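Local atomic coordinates of interleukin-1beta (Gallus gallus, PDB entry 2WRY), a protein that probably acts as a secreted inflammatory cytokine that binds the interleukin-1 receptor, this chain being the C-terminal, beta-trefoil part of a longer protein. Residues Q19-L24 / V31-Q36; S11-D16 / K43-I48; F15-K20 / I154-L159; P87-E92 / Q141-T146; V67-K72 / F108-L113. All blocks are in the same frame, centred on the assembly; numbering follows the deposited sequence.

Interaction 1 (Q19-L24 / V31-Q36); sequences QKCFVL and VALHLQ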
# COMPACT_ATOMS: atom_id res chain seq x y z
N GLN A 19 14.21 6.49 -1.56
CA GLN A 19 14.86 5.38 -0.83
C GLN A 19 14.45 5.28 0.64
O GLN A 19 15.18 4.67 1.44
CB GLN A 19 16.40 5.40 -0.98
CG GLN A 19 16.88 5.61 -2.45
CD GLN A 19 17.27 7.06 -2.72
OE1 GLN A 19 18.02 7.66 -1.96
NE2 GLN A 19 16.74 7.63 -3.80
N LYS A 20 13.27 5.82 0.98
CA LYS A 20 12.70 5.53 2.30
C LYS A 20 12.02 4.15 2.28
O LYS A 20 11.41 3.75 1.28
CB LYS A 20 11.71 6.61 2.72
CG LYS A 20 12.35 7.97 2.79
CD LYS A 20 11.59 8.98 3.66
CE LYS A 20 10.14 9.22 3.18
NZ LYS A 20 10.10 9.84 1.81
N CYS A 21 12.16 3.39 3.36
CA CYS A 21 11.40 2.15 3.49
C CYS A 21 10.31 2.35 4.53
O CYS A 21 10.27 3.38 5.20
CB CYS A 21 12.28 0.98 3.92
SG CYS A 21 13.09 1.22 5.48
N PHE A 22 9.46 1.33 4.64
CA PHE A 22 8.36 1.34 5.63
C PHE A 22 8.80 0.61 6.91
O PHE A 22 9.47 -0.44 6.86
CB PHE A 22 7.13 0.61 5.09
CG PHE A 22 6.46 1.25 3.90
CD1 PHE A 22 6.78 2.55 3.48
CD2 PHE A 22 5.50 0.53 3.20
CE1 PHE A 22 6.11 3.10 2.35
CE2 PHE A 22 4.82 1.07 2.10
CZ PHE A 22 5.14 2.37 1.68
N VAL A 23 8.42 1.17 8.05
CA VAL A 23 8.47 0.42 9.32
C VAL A 23 7.11 0.51 9.99
O VAL A 23 6.39 1.48 9.78
CB VAL A 23 9.61 0.87 10.30
CG1 VAL A 23 10.99 0.80 9.62
CG2 VAL A 23 9.35 2.24 10.94
N LEU A 24 6.78 -0.49 10.82
CA LEU A 24 5.52 -0.47 11.56
C LEU A 24 5.74 0.25 12.89
O LEU A 24 6.28 -0.33 13.84
CB LEU A 24 4.96 -1.89 11.73
CG LEU A 24 3.54 -1.98 12.26
CD1 LEU A 24 2.56 -1.35 11.28
CD2 LEU A 24 3.15 -3.43 12.54
N VAL A 31 5.22 4.06 9.13
CA VAL A 31 5.97 5.29 8.84
C VAL A 31 7.03 4.98 7.80
O VAL A 31 7.41 3.80 7.59
CB VAL A 31 6.61 5.93 10.10
CG1 VAL A 31 5.53 6.32 11.14
CG2 VAL A 31 7.66 5.05 10.69
N ALA A 32 7.49 6.02 7.12
CA ALA A 32 8.58 5.86 6.15
C ALA A 32 9.83 6.57 6.60
O ALA A 32 9.80 7.72 7.02
CB ALA A 32 8.14 6.34 4.77
N LEU A 33 10.96 5.88 6.52
CA LEU A 33 12.22 6.48 6.95
C LEU A 33 13.39 5.96 6.14
O LEU A 33 13.26 4.98 5.42
CB LEU A 33 12.47 6.30 8.46
CG LEU A 33 11.88 5.12 9.25
CD1 LEU A 33 12.14 3.82 8.58
CD2 LEU A 33 12.42 5.13 10.68
N HIS A 34 14.52 6.66 6.24
CA HIS A 34 15.77 6.12 5.73
C HIS A 34 16.30 5.27 6.88
O HIS A 34 16.75 5.79 7.90
CB HIS A 34 16.73 7.26 5.37
CG HIS A 34 16.20 8.18 4.33
ND1 HIS A 34 16.09 7.84 3.00
CD2 HIS A 34 15.73 9.45 4.43
CE1 HIS A 34 15.59 8.85 2.33
NE2 HIS A 34 15.34 9.84 3.17
N LEU A 35 16.16 3.96 6.76
CA LEU A 35 16.45 3.07 7.86
C LEU A 35 17.93 2.79 7.80
O LEU A 35 18.43 2.33 6.77
CB LEU A 35 15.67 1.76 7.74
CG LEU A 35 15.04 1.10 8.98
CD1 LEU A 35 15.00 -0.40 8.79
CD2 LEU A 35 15.74 1.45 10.31
N GLN A 36 18.63 3.08 8.90
CA GLN A 36 20.07 2.80 8.98
C GLN A 36 20.75 2.89 10.36
O GLN A 36 20.09 2.76 11.41
CB GLN A 36 20.87 3.61 7.95
CG GLN A 36 21.54 2.71 6.91
CD GLN A 36 22.20 1.50 7.56
OE1 GLN A 36 22.86 1.63 8.59
NE2 GLN A 36 22.01 0.31 6.97
O HOH W 1 15.61 3.13 3.83

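Interaction 2 (S11-D16 / K43-I48); sequences SFDIFD and KVRLNI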
# COMPACT_ATOMS: atom_id res chain seq x y z
N SER A 11 5.94 -11.92 -2.10
CA SER A 11 6.54 -11.01 -1.15
C SER A 11 7.48 -10.08 -1.89
O SER A 11 8.27 -10.53 -2.75
CB SER A 11 7.29 -11.79 -0.07
OG SER A 11 6.41 -12.69 0.60
N PHE A 12 7.42 -8.79 -1.56
CA PHE A 12 8.29 -7.78 -2.18
C PHE A 12 8.96 -6.91 -1.12
O PHE A 12 8.33 -6.57 -0.11
CB PHE A 12 7.48 -6.84 -3.10
CG PHE A 12 6.98 -7.49 -4.34
CD1 PHE A 12 7.77 -7.50 -5.49
CD2 PHE A 12 5.71 -8.08 -4.39
CE1 PHE A 12 7.31 -8.11 -6.66
CE2 PHE A 12 5.25 -8.68 -5.54
CZ PHE A 12 6.06 -8.71 -6.69
N ASP A 13 10.20 -6.50 -1.37
CA ASP A 13 10.73 -5.35 -0.67
C ASP A 13 10.15 -4.11 -1.34
O ASP A 13 9.86 -4.14 -2.54
CB ASP A 13 12.25 -5.30 -0.73
CG ASP A 13 12.89 -6.21 0.27
OD1 ASP A 13 12.65 -6.04 1.49
OD2 ASP A 13 13.63 -7.09 -0.19
N ILE A 14 10.02 -3.02 -0.59
CA ILE A 14 9.51 -1.77 -1.17
C ILE A 14 10.27 -0.58 -0.61
O ILE A 14 10.58 -0.54 0.58
CB ILE A 14 8.00 -1.61 -0.91
CG1 ILE A 14 7.46 -0.32 -1.56
CG2 ILE A 14 7.67 -1.70 0.60
CD1 ILE A 14 5.93 -0.21 -1.59
N PHE A 15 10.61 0.35 -1.50
CA PHE A 15 11.19 1.62 -1.10
C PHE A 15 10.46 2.69 -1.91
O PHE A 15 10.04 2.42 -3.03
CB PHE A 15 12.67 1.69 -1.50
CG PHE A 15 13.56 0.81 -0.68
CD1 PHE A 15 14.17 1.31 0.46
CD2 PHE A 15 13.77 -0.51 -1.05
CE1 PHE A 15 15.01 0.50 1.25
CE2 PHE A 15 14.59 -1.34 -0.26
CZ PHE A 15 15.20 -0.83 0.88
N ASP A 16 10.32 3.88 -1.36
CA ASP A 16 9.84 4.99 -2.19
C ASP A 16 10.97 5.51 -3.06
O ASP A 16 12.12 5.04 -2.94
CB ASP A 16 9.09 6.06 -1.38
CG ASP A 16 9.99 6.96 -0.55
OD1 ASP A 16 11.24 7.01 -0.74
OD2 ASP A 16 9.41 7.64 0.34
N LYS A 43 12.49 -3.46 8.88
CA LYS A 43 11.90 -3.06 7.60
C LYS A 43 10.71 -3.93 7.23
O LYS A 43 10.75 -5.16 7.35
CB LYS A 43 13.00 -3.15 6.52
CG LYS A 43 12.56 -2.92 5.12
CD LYS A 43 13.77 -2.75 4.23
CE LYS A 43 14.38 -4.08 3.87
NZ LYS A 43 15.23 -3.88 2.67
N VAL A 44 9.64 -3.28 6.79
CA VAL A 44 8.44 -3.95 6.36
C VAL A 44 8.59 -4.48 4.92
O VAL A 44 9.06 -3.75 4.05
CB VAL A 44 7.23 -3.00 6.52
CG1 VAL A 44 6.05 -3.45 5.66
CG2 VAL A 44 6.87 -2.87 8.00
N ARG A 45 8.22 -5.74 4.70
CA ARG A 45 8.05 -6.27 3.35
C ARG A 45 6.55 -6.40 3.11
O ARG A 45 5.76 -6.48 4.07
CB ARG A 45 8.72 -7.64 3.17
CG ARG A 45 10.23 -7.54 3.16
CD ARG A 45 10.84 -8.40 2.06
NE ARG A 45 10.55 -9.83 2.15
CZ ARG A 45 10.63 -10.68 1.12
NH1 ARG A 45 10.98 -10.27 -0.10
NH2 ARG A 45 10.35 -11.97 1.33
N LEU A 46 6.14 -6.39 1.84
CA LEU A 46 4.72 -6.52 1.52
C LEU A 46 4.44 -7.90 0.96
O LEU A 46 5.17 -8.39 0.09
CB LEU A 46 4.28 -5.46 0.49
CG LEU A 46 4.43 -3.99 0.90
CD1 LEU A 46 3.86 -3.07 -0.18
CD2 LEU A 46 3.73 -3.69 2.27
N ASN A 47 3.37 -8.53 1.43
CA ASN A 47 2.93 -9.75 0.80
C ASN A 47 1.79 -9.28 -0.09
O ASN A 47 0.69 -8.99 0.40
CB ASN A 47 2.43 -10.77 1.84
CG ASN A 47 2.88 -12.20 1.52
OD1 ASN A 47 3.18 -12.55 0.37
ND2 ASN A 47 2.85 -13.05 2.54
N ILE A 48 2.09 -9.14 -1.37
CA ILE A 48 1.13 -8.59 -2.34
C ILE A 48 0.25 -9.68 -2.90
O ILE A 48 0.71 -10.57 -3.63
CB ILE A 48 1.83 -7.80 -3.47
CG1 ILE A 48 2.69 -6.69 -2.84
CG2 ILE A 48 0.77 -7.25 -4.44
CD1 ILE A 48 3.31 -5.72 -3.83
O HOH W 2 11.02 -3.76 2.06
O HOH W 3 9.78 -1.11 3.32

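Interaction 3 (F15-K20 / I154-L159); sequences FDINQK and IATYKL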
# COMPACT_ATOMS: atom_id res chain seq x y z
N PHE A 15 10.61 0.35 -1.50
CA PHE A 15 11.19 1.62 -1.10
C PHE A 15 10.46 2.69 -1.91
O PHE A 15 10.04 2.42 -3.03
CB PHE A 15 12.67 1.69 -1.50
CG PHE A 15 13.56 0.81 -0.68
CD1 PHE A 15 14.17 1.31 0.46
CD2 PHE A 15 13.77 -0.51 -1.05
CE1 PHE A 15 15.01 0.50 1.25
CE2 PHE A 15 14.59 -1.34 -0.26
CZ PHE A 15 15.20 -0.83 0.88
N ASP A 16 10.32 3.88 -1.36
CA ASP A 16 9.84 4.99 -2.19
C ASP A 16 10.97 5.51 -3.06
O ASP A 16 12.12 5.04 -2.94
CB ASP A 16 9.09 6.06 -1.38
CG ASP A 16 9.99 6.96 -0.55
OD1 ASP A 16 11.24 7.01 -0.74
OD2 ASP A 16 9.41 7.64 0.34
N ILE A 17 10.66 6.47 -3.93
CA ILE A 17 11.64 6.98 -4.91
C ILE A 17 12.80 7.77 -4.30
O ILE A 17 13.80 8.08 -5.01
CB ILE A 17 10.89 7.84 -6.01
CG1 ILE A 17 11.56 7.63 -7.35
CG2 ILE A 17 10.73 9.34 -5.61
CD1 ILE A 17 11.32 6.24 -7.87
N ASN A 18 12.70 8.10 -3.02
CA ASN A 18 13.78 8.75 -2.31
C ASN A 18 14.46 7.78 -1.35
O ASN A 18 15.18 8.20 -0.45
CB ASN A 18 13.27 9.96 -1.55
CG ASN A 18 14.39 10.90 -1.15
OD1 ASN A 18 15.19 11.35 -2.00
ND2 ASN A 18 14.45 11.22 0.13
N GLN A 19 14.21 6.49 -1.56
CA GLN A 19 14.86 5.38 -0.83
C GLN A 19 14.45 5.28 0.64
O GLN A 19 15.18 4.67 1.44
CB GLN A 19 16.40 5.40 -0.98
CG GLN A 19 16.88 5.61 -2.45
CD GLN A 19 17.27 7.06 -2.72
OE1 GLN A 19 18.02 7.66 -1.96
NE2 GLN A 19 16.74 7.63 -3.80
N LYS A 20 13.27 5.82 0.98
CA LYS A 20 12.70 5.53 2.30
C LYS A 20 12.02 4.15 2.28
O LYS A 20 11.41 3.75 1.28
CB LYS A 20 11.71 6.61 2.72
CG LYS A 20 12.35 7.97 2.79
CD LYS A 20 11.59 8.98 3.66
CE LYS A 20 10.14 9.22 3.18
NZ LYS A 20 10.10 9.84 1.81
N ILE A 154 5.47 11.67 -1.93
CA ILE A 154 6.01 10.70 -2.88
C ILE A 154 4.95 9.60 -3.00
O ILE A 154 4.54 9.02 -2.00
CB ILE A 154 7.34 10.12 -2.38
CG1 ILE A 154 8.41 11.22 -2.40
CG2 ILE A 154 7.74 8.93 -3.24
CD1 ILE A 154 9.57 10.89 -1.52
N ALA A 155 4.53 9.32 -4.23
CA ALA A 155 3.53 8.26 -4.46
C ALA A 155 4.09 7.21 -5.44
O ALA A 155 3.34 6.42 -5.99
CB ALA A 155 2.19 8.85 -4.97
N THR A 156 5.41 7.20 -5.59
CA THR A 156 6.12 6.35 -6.54
C THR A 156 7.11 5.48 -5.77
O THR A 156 7.88 6.01 -4.93
CB THR A 156 6.90 7.20 -7.60
OG1 THR A 156 5.99 8.09 -8.28
CG2 THR A 156 7.59 6.30 -8.63
N TYR A 157 7.08 4.18 -6.09
CA TYR A 157 7.84 3.15 -5.35
C TYR A 157 8.64 2.29 -6.28
O TYR A 157 8.37 2.19 -7.48
CB TYR A 157 6.87 2.25 -4.52
CG TYR A 157 6.03 3.07 -3.57
CD1 TYR A 157 6.52 3.43 -2.29
CD2 TYR A 157 4.80 3.57 -3.98
CE1 TYR A 157 5.76 4.27 -1.43
CE2 TYR A 157 4.06 4.40 -3.15
CZ TYR A 157 4.53 4.76 -1.90
OH TYR A 157 3.74 5.56 -1.09
N LYS A 158 9.63 1.63 -5.70
CA LYS A 158 10.33 0.58 -6.42
C LYS A 158 10.18 -0.69 -5.62
O LYS A 158 10.58 -0.73 -4.46
CB LYS A 158 11.79 0.96 -6.59
CG LYS A 158 11.98 2.08 -7.60
CD LYS A 158 13.41 2.17 -8.12
CE LYS A 158 13.40 2.86 -9.47
NZ LYS A 158 14.71 2.79 -10.19
N LEU A 159 9.60 -1.71 -6.24
CA LEU A 159 9.40 -3.01 -5.63
C LEU A 159 10.45 -4.00 -6.13
O LEU A 159 10.89 -3.94 -7.29
CB LEU A 159 8.02 -3.55 -5.99
CG LEU A 159 6.75 -2.88 -5.48
CD1 LEU A 159 5.59 -3.49 -6.26
CD2 LEU A 159 6.55 -3.11 -4.01

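Interaction 4 (P87-E92 / Q141-T146); sequences PTLQLE and QPVGIT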
# COMPACT_ATOMS: atom_id res chain seq x y z
N PRO A 87 -10.73 10.57 3.51
CA PRO A 87 -10.18 9.26 3.15
C PRO A 87 -8.86 9.06 3.90
O PRO A 87 -8.04 10.01 3.99
CB PRO A 87 -9.92 9.40 1.64
CG PRO A 87 -10.95 10.45 1.21
CD PRO A 87 -10.88 11.43 2.32
N THR A 88 -8.69 7.85 4.44
CA THR A 88 -7.58 7.55 5.33
C THR A 88 -7.05 6.17 5.03
O THR A 88 -7.82 5.25 4.75
CB THR A 88 -8.08 7.60 6.80
OG1 THR A 88 -8.60 8.92 7.06
CG2 THR A 88 -6.97 7.30 7.79
N LEU A 89 -5.72 6.03 5.06
CA LEU A 89 -5.10 4.72 5.00
C LEU A 89 -5.04 4.15 6.41
O LEU A 89 -4.58 4.82 7.37
CB LEU A 89 -3.67 4.89 4.46
CG LEU A 89 -2.91 3.58 4.25
CD1 LEU A 89 -3.54 2.76 3.11
CD2 LEU A 89 -1.45 3.91 3.91
N GLN A 90 -5.51 2.92 6.52
CA GLN A 90 -5.37 2.22 7.80
C GLN A 90 -4.82 0.83 7.63
O GLN A 90 -4.70 0.31 6.52
CB GLN A 90 -6.67 2.22 8.58
CG GLN A 90 -7.80 1.48 7.99
CD GLN A 90 -8.98 1.38 8.97
OE1 GLN A 90 -9.17 2.24 9.84
NE2 GLN A 90 -9.77 0.33 8.82
N LEU A 91 -4.41 0.25 8.74
CA LEU A 91 -3.93 -1.12 8.75
C LEU A 91 -4.92 -1.89 9.60
O LEU A 91 -5.26 -1.46 10.72
CB LEU A 91 -2.56 -1.21 9.39
CG LEU A 91 -1.46 -0.32 8.80
CD1 LEU A 91 -0.18 -0.45 9.63
CD2 LEU A 91 -1.19 -0.71 7.33
N GLU A 92 -5.38 -3.00 9.07
CA GLU A 92 -6.38 -3.81 9.76
C GLU A 92 -5.89 -5.22 9.94
O GLU A 92 -5.25 -5.78 9.06
CB GLU A 92 -7.68 -3.88 8.93
CG GLU A 92 -8.37 -2.56 8.70
CD GLU A 92 -9.75 -2.73 8.09
OE1 GLU A 92 -10.17 -1.84 7.31
OE2 GLU A 92 -10.45 -3.72 8.41
N GLN A 141 7.39 10.08 9.12
CA GLN A 141 5.98 10.52 9.10
C GLN A 141 5.12 9.36 8.62
O GLN A 141 5.62 8.41 7.99
CB GLN A 141 5.79 11.73 8.16
CG GLN A 141 6.57 12.96 8.59
CD GLN A 141 6.01 13.65 9.82
OE1 GLN A 141 5.00 13.23 10.40
NE2 GLN A 141 6.65 14.74 10.21
N PRO A 142 3.82 9.38 8.97
CA PRO A 142 2.95 8.27 8.54
C PRO A 142 2.84 8.09 7.03
O PRO A 142 2.92 9.06 6.27
CB PRO A 142 1.58 8.66 9.09
CG PRO A 142 1.94 9.48 10.30
CD PRO A 142 3.08 10.32 9.83
N VAL A 143 2.71 6.83 6.61
CA VAL A 143 2.29 6.52 5.24
C VAL A 143 0.79 6.79 5.18
O VAL A 143 0.04 6.42 6.10
CB VAL A 143 2.62 5.04 4.86
CG1 VAL A 143 2.23 4.74 3.42
CG2 VAL A 143 4.10 4.78 5.06
N GLY A 144 0.36 7.44 4.11
CA GLY A 144 -1.07 7.81 3.94
C GLY A 144 -1.56 7.65 2.53
O GLY A 144 -0.96 6.90 1.75
N ILE A 145 -2.68 8.30 2.23
CA ILE A 145 -3.19 8.39 0.86
C ILE A 145 -3.42 9.85 0.48
O ILE A 145 -3.63 10.74 1.35
CB ILE A 145 -4.49 7.55 0.57
CG1 ILE A 145 -5.56 7.81 1.63
CG2 ILE A 145 -4.12 6.05 0.48
CD1 ILE A 145 -6.89 7.18 1.29
N THR A 146 -3.34 10.10 -0.81
CA THR A 146 -3.46 11.45 -1.34
C THR A 146 -4.17 11.44 -2.69
O THR A 146 -3.99 10.51 -3.48
CB THR A 146 -2.05 12.11 -1.57
OG1 THR A 146 -2.22 13.46 -2.06
CG2 THR A 146 -1.21 11.33 -2.58

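Interaction 5 (V67-K72 / F108-L113); sequences VALGIK and FIFYRL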
# COMPACT_ATOMS: atom_id res chain seq x y z
N VAL A 67 -4.78 -5.65 -6.31
CA VAL A 67 -4.00 -6.34 -5.28
C VAL A 67 -4.47 -5.96 -3.89
O VAL A 67 -5.06 -4.90 -3.70
CB VAL A 67 -2.47 -6.01 -5.38
CG1 VAL A 67 -1.89 -6.45 -6.71
CG2 VAL A 67 -2.19 -4.49 -5.15
N ALA A 68 -4.20 -6.85 -2.91
CA ALA A 68 -4.28 -6.44 -1.50
C ALA A 68 -2.84 -6.40 -1.00
O ALA A 68 -2.00 -7.18 -1.47
CB ALA A 68 -5.10 -7.41 -0.67
N LEU A 69 -2.56 -5.51 -0.04
CA LEU A 69 -1.19 -5.28 0.45
C LEU A 69 -1.08 -5.73 1.90
O LEU A 69 -1.56 -5.06 2.81
CB LEU A 69 -0.82 -3.82 0.31
CG LEU A 69 -0.96 -3.30 -1.13
CD1 LEU A 69 -0.65 -1.82 -1.15
CD2 LEU A 69 -0.00 -4.08 -2.05
N GLY A 70 -0.49 -6.91 2.08
CA GLY A 70 -0.29 -7.47 3.41
C GLY A 70 1.03 -6.99 3.98
O GLY A 70 2.02 -6.85 3.26
N ILE A 71 1.03 -6.68 5.27
CA ILE A 71 2.24 -6.25 5.96
C ILE A 71 2.89 -7.53 6.47
O ILE A 71 2.42 -8.09 7.48
CB ILE A 71 1.92 -5.29 7.13
CG1 ILE A 71 0.98 -4.15 6.68
CG2 ILE A 71 3.21 -4.73 7.73
CD1 ILE A 71 1.50 -3.40 5.43
N LYS A 72 3.91 -8.00 5.75
CA LYS A 72 4.42 -9.36 5.91
C LYS A 72 4.92 -9.62 7.33
O LYS A 72 5.74 -8.87 7.86
CB LYS A 72 5.53 -9.65 4.90
CG LYS A 72 6.02 -11.09 4.98
CD LYS A 72 6.91 -11.32 3.75
CE LYS A 72 7.25 -12.81 3.56
NZ LYS A 72 7.91 -13.38 4.75
N PHE A 108 -9.85 -3.06 0.80
CA PHE A 108 -8.55 -3.73 0.80
C PHE A 108 -7.87 -3.75 -0.56
O PHE A 108 -6.72 -4.15 -0.63
CB PHE A 108 -8.70 -5.18 1.23
CG PHE A 108 -9.06 -5.32 2.68
CD1 PHE A 108 -8.13 -5.00 3.67
CD2 PHE A 108 -10.32 -5.78 3.05
CE1 PHE A 108 -8.44 -5.15 5.03
CE2 PHE A 108 -10.66 -5.92 4.42
CZ PHE A 108 -9.72 -5.61 5.39
N ILE A 109 -8.58 -3.36 -1.62
CA ILE A 109 -8.05 -3.49 -2.97
C ILE A 109 -7.43 -2.19 -3.48
O ILE A 109 -8.00 -1.11 -3.33
CB ILE A 109 -9.15 -4.00 -3.98
CG1 ILE A 109 -9.62 -5.40 -3.60
CG2 ILE A 109 -8.64 -3.99 -5.43
CD1 ILE A 109 -8.52 -6.46 -3.64
N PHE A 110 -6.23 -2.33 -4.04
CA PHE A 110 -5.51 -1.24 -4.73
C PHE A 110 -5.21 -1.70 -6.13
O PHE A 110 -5.03 -2.89 -6.36
CB PHE A 110 -4.19 -0.93 -4.01
CG PHE A 110 -4.39 -0.44 -2.59
CD1 PHE A 110 -4.63 -1.35 -1.55
CD2 PHE A 110 -4.34 0.92 -2.29
CE1 PHE A 110 -4.81 -0.90 -0.22
CE2 PHE A 110 -4.54 1.40 -0.97
CZ PHE A 110 -4.79 0.47 0.07
N TYR A 111 -5.14 -0.77 -7.07
CA TYR A 111 -4.58 -1.10 -8.38
C TYR A 111 -3.10 -0.80 -8.40
O TYR A 111 -2.66 0.32 -8.11
CB TYR A 111 -5.31 -0.35 -9.48
CG TYR A 111 -6.75 -0.81 -9.59
CD1 TYR A 111 -7.05 -2.05 -10.17
CD2 TYR A 111 -7.80 -0.03 -9.11
CE1 TYR A 111 -8.36 -2.49 -10.29
CE2 TYR A 111 -9.14 -0.49 -9.22
CZ TYR A 111 -9.39 -1.72 -9.82
OH TYR A 111 -10.69 -2.22 -9.96
N ARG A 112 -2.34 -1.86 -8.66
CA ARG A 112 -0.91 -1.75 -8.80
C ARG A 112 -0.64 -1.22 -10.20
O ARG A 112 -1.00 -1.87 -11.19
CB ARG A 112 -0.27 -3.12 -8.66
CG ARG A 112 1.22 -3.06 -8.89
CD ARG A 112 1.94 -4.36 -8.56
NE ARG A 112 3.31 -4.31 -9.09
CZ ARG A 112 4.27 -5.17 -8.75
NH1 ARG A 112 4.03 -6.15 -7.87
NH2 ARG A 112 5.49 -5.05 -9.28
N LEU A 113 -0.03 -0.04 -10.28
CA LEU A 113 0.18 0.61 -11.58
C LEU A 113 1.68 0.63 -11.84
O LEU A 113 2.40 1.45 -11.28
CB LEU A 113 -0.41 2.03 -11.56
CG LEU A 113 -1.87 2.12 -11.12
CD1 LEU A 113 -2.25 3.57 -10.90
CD2 LEU A 113 -2.75 1.52 -12.18
O HOH W 4 -4.87 -4.55 1.23

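Interaction 1 (Q19-L24 / V31-Q36)
Over one face of the H34 imidazole lies K20 CG, 3.6 Å from the ring centroid and displaced toward the rim, a CH-pi contact; at the edge of the F22 ring, near its plane, sits A32 CB, 4.2 Å from F22 CD1. F22 and A32 lie on the beta hairpin of strands 21-26 and 29-33 in the beta-trefoil; K20 and H34 sit just beyond its open end. Past CG the lysine bends at chi3 and chi4, with CE 3.9 Å from A32 CB and NZ in a salt bridge with D16. An alanine at K20 would probably deprive H34 of its CH-pi partner and leave D16 without its charged mate. The F22–A32 pair is non-hydrogen-bonded and is flanked by the hydrogen-bonded pairs C21–L33 and V23–V31. On the face carrying these flanking side chains, V23 meets L33 at about a right angle, with V23 CG1 a tight 3.4 Å from L33 CD1. C21 SG rests 3.5 Å from L35 CB. Past the open end, a water donates to Q19 O (2.9 Å) and accepts from L35 N (3.1 Å).

Interaction 2 (S11-D16 / K43-I48)
F12 and I48 cross at about a right angle, with I48 CD1 coming to 3.4 Å from F12 CD2, obliquely to the ring. They lie where strand 4-16 runs antiparallel to strand 45-53 in the main sheet of the beta-trefoil. On the same apolar side I14 meets L46 at a slant, CD1 to CD1 at 3.8 Å. On the other, polar side the R45 guanidinium lies flat over S11, whose CB stands 3.3 Å above its plane, toward the rim. D13 approaches the aliphatic part of R45; the carboxylate and guanidinium planes are 49° apart and the charged ends stay beyond salt-bridge range. Instead D13 OD1 forms a long salt bridge with K43 NZ, 3.6 Å, the two side chains at about a right angle, and K43 NZ also stands 3.5 Å from F15 CZ. An alanine in place of R45 would remove the guanidinium and probably leave S11 CB without this flat partner and D13 with less positive charge nearby. F12 and L46 exchange two backbone hydrogen bonds, the shorter being F12 N to L46 O at 2.8 Å. Where the strands splay, a water takes over, accepting from I14 N at 2.9 Å and lying 2.8 Å from V44 O.

Interaction 3 (F15-K20 / I154-L159)
D16 CB packs against I154 CG2 at 3.7 Å, at the point where the first strand of the beta-trefoil, 4-16, turns away from the last, 157-160. From CB the side chain runs back over its own turn: CG sits between the backbone N and the carbonyl carbon (chi1 75°), and OD1 accepts from N18 N, making an Asx turn, and from K20 N, each at 2.9 Å. These two donors grip OD1 from opposite faces of the carboxylate plane, holding the acid against the type I turn from D16 to Q19. At the tip, the syn lone pair of OD2 takes K20 NZ at 2.7 Å, and T135 OG1 also bonds to this oxygen. The methyl I154 CD1 lies 3.7 Å from D16 OD2, beside this ion pair. I17 and T156 run side by side, pointing the same way, with I17 CD1 3.8 Å from T156 CG2, while Y157 CD1 touches D16 CA at 3.7 Å. Next to the non-hydrogen-bonded pair D16–Y157, F15 and K158 form a hydrogen-bonded pair, K158 N reaching F15 O at 2.8 Å.

Interaction 4 (P87-E92 / Q141-T146)
E92 OE1 is gripped by three groups: Q90 NE2 at 2.7 Å, with OE1 in the amide plane of Q90 while NE2 stands above the carboxylate plane, a salt bridge from R107 NE, and a hydrogen bond with S79 OG. This polar cluster belongs to strand 86-93, whose L89 and P87 meet residues 143-145 on another side. Segments 87-92 and 144-146 run roughly antiparallel, their axes at 153°, yet they share no hydrogen bond; backbone bonds of T88, Q90 and E92 go to strand 76-83. L89 carries the contact. Its CG is anti to the backbone N (chi1 -176°), and its CD2 touches V143 O at 3.6 Å and G144 O at 3.7 Å, as well as V143 CG1 at 3.8 Å. L89 CB lies over the glycine, 3.9 Å from G144 CA. From the other strand I145 extends its CD1 to T88 N (3.7 Å) and to P87 CB (3.8 Å), while its CG2 faces L89 CB. Beyond, V143 packs on F22 and L30, and P87 on F128 and W131. What joins these two parts of the beta-trefoil is therefore van der Waals packing of methyls and methylenes on each other and on backbone atoms, mostly from L89 and I145, with no directional bond between the segments.

Interaction 5 (V67-K72 / F108-L113)
Strands 66-71 and 110-115 are antiparallel neighbours in the main sheet, but here they share a single bridge, V67 with F110. V67 N donates to F110 O and F110 N donates to V67 O, both at 2.8 Å and nearly straight, with angles at hydrogen of 163° and 172°. The axes of 67-71 and 110-113 then part at 95°, so the next step of pairing fails: L69 N and F108 O stand 4.4 Å apart. A water fills the place of the missing bond, accepting from L69 N at 2.8 Å and donating to F108 O at 2.7 Å. Both strands belong to the beta-trefoil fold of the IL-1 family; at this steep crossing L69 and F110 also cross at about a right angle, with L69 CD1 4.0 Å above one face of the F110 ring, offset toward the rim. The same water lies in the plane of that ring, at its edge, and V67 O also sits near the plane. V67 CG2, lying between the backbone N and the carbonyl carbon, touches F110 O at 3.5 Å. Its other methyl, V67 CG1, reaches R112 CB at 4.2 Å; the arginine runs on extended from CG to NE, where NE forms a salt bridge with D114, and its charged end makes a cation-pi contact with F12. I48 packs against both V67 and L69.

How the interactions relate
Interactions 2 and 3 share F15 and D16, so strand 4-16 is paired with 45-53 along one edge and with 157-160 along the other. Interaction 1 follows directly in the chain: it shares Q19 and K20 with interaction 3, and F22 O is 2.8 Å from V44 N of interaction 2, a probable hydrogen bond. Interactions 2 and 5 lie on neighbouring strands, probably joined by a hydrogen bond from N47 N to G70 O (2.8 Å), their centres about 11 Å apart. Interaction 4 touches interaction 1 through A32 N and Q141 O, a probable hydrogen bond of 3.2 Å, and interaction 5 through L89 CD1 and F110 CZ, 4.0 Å apart. Interactions 2 and 4 lie on opposite sides of the chain's centre.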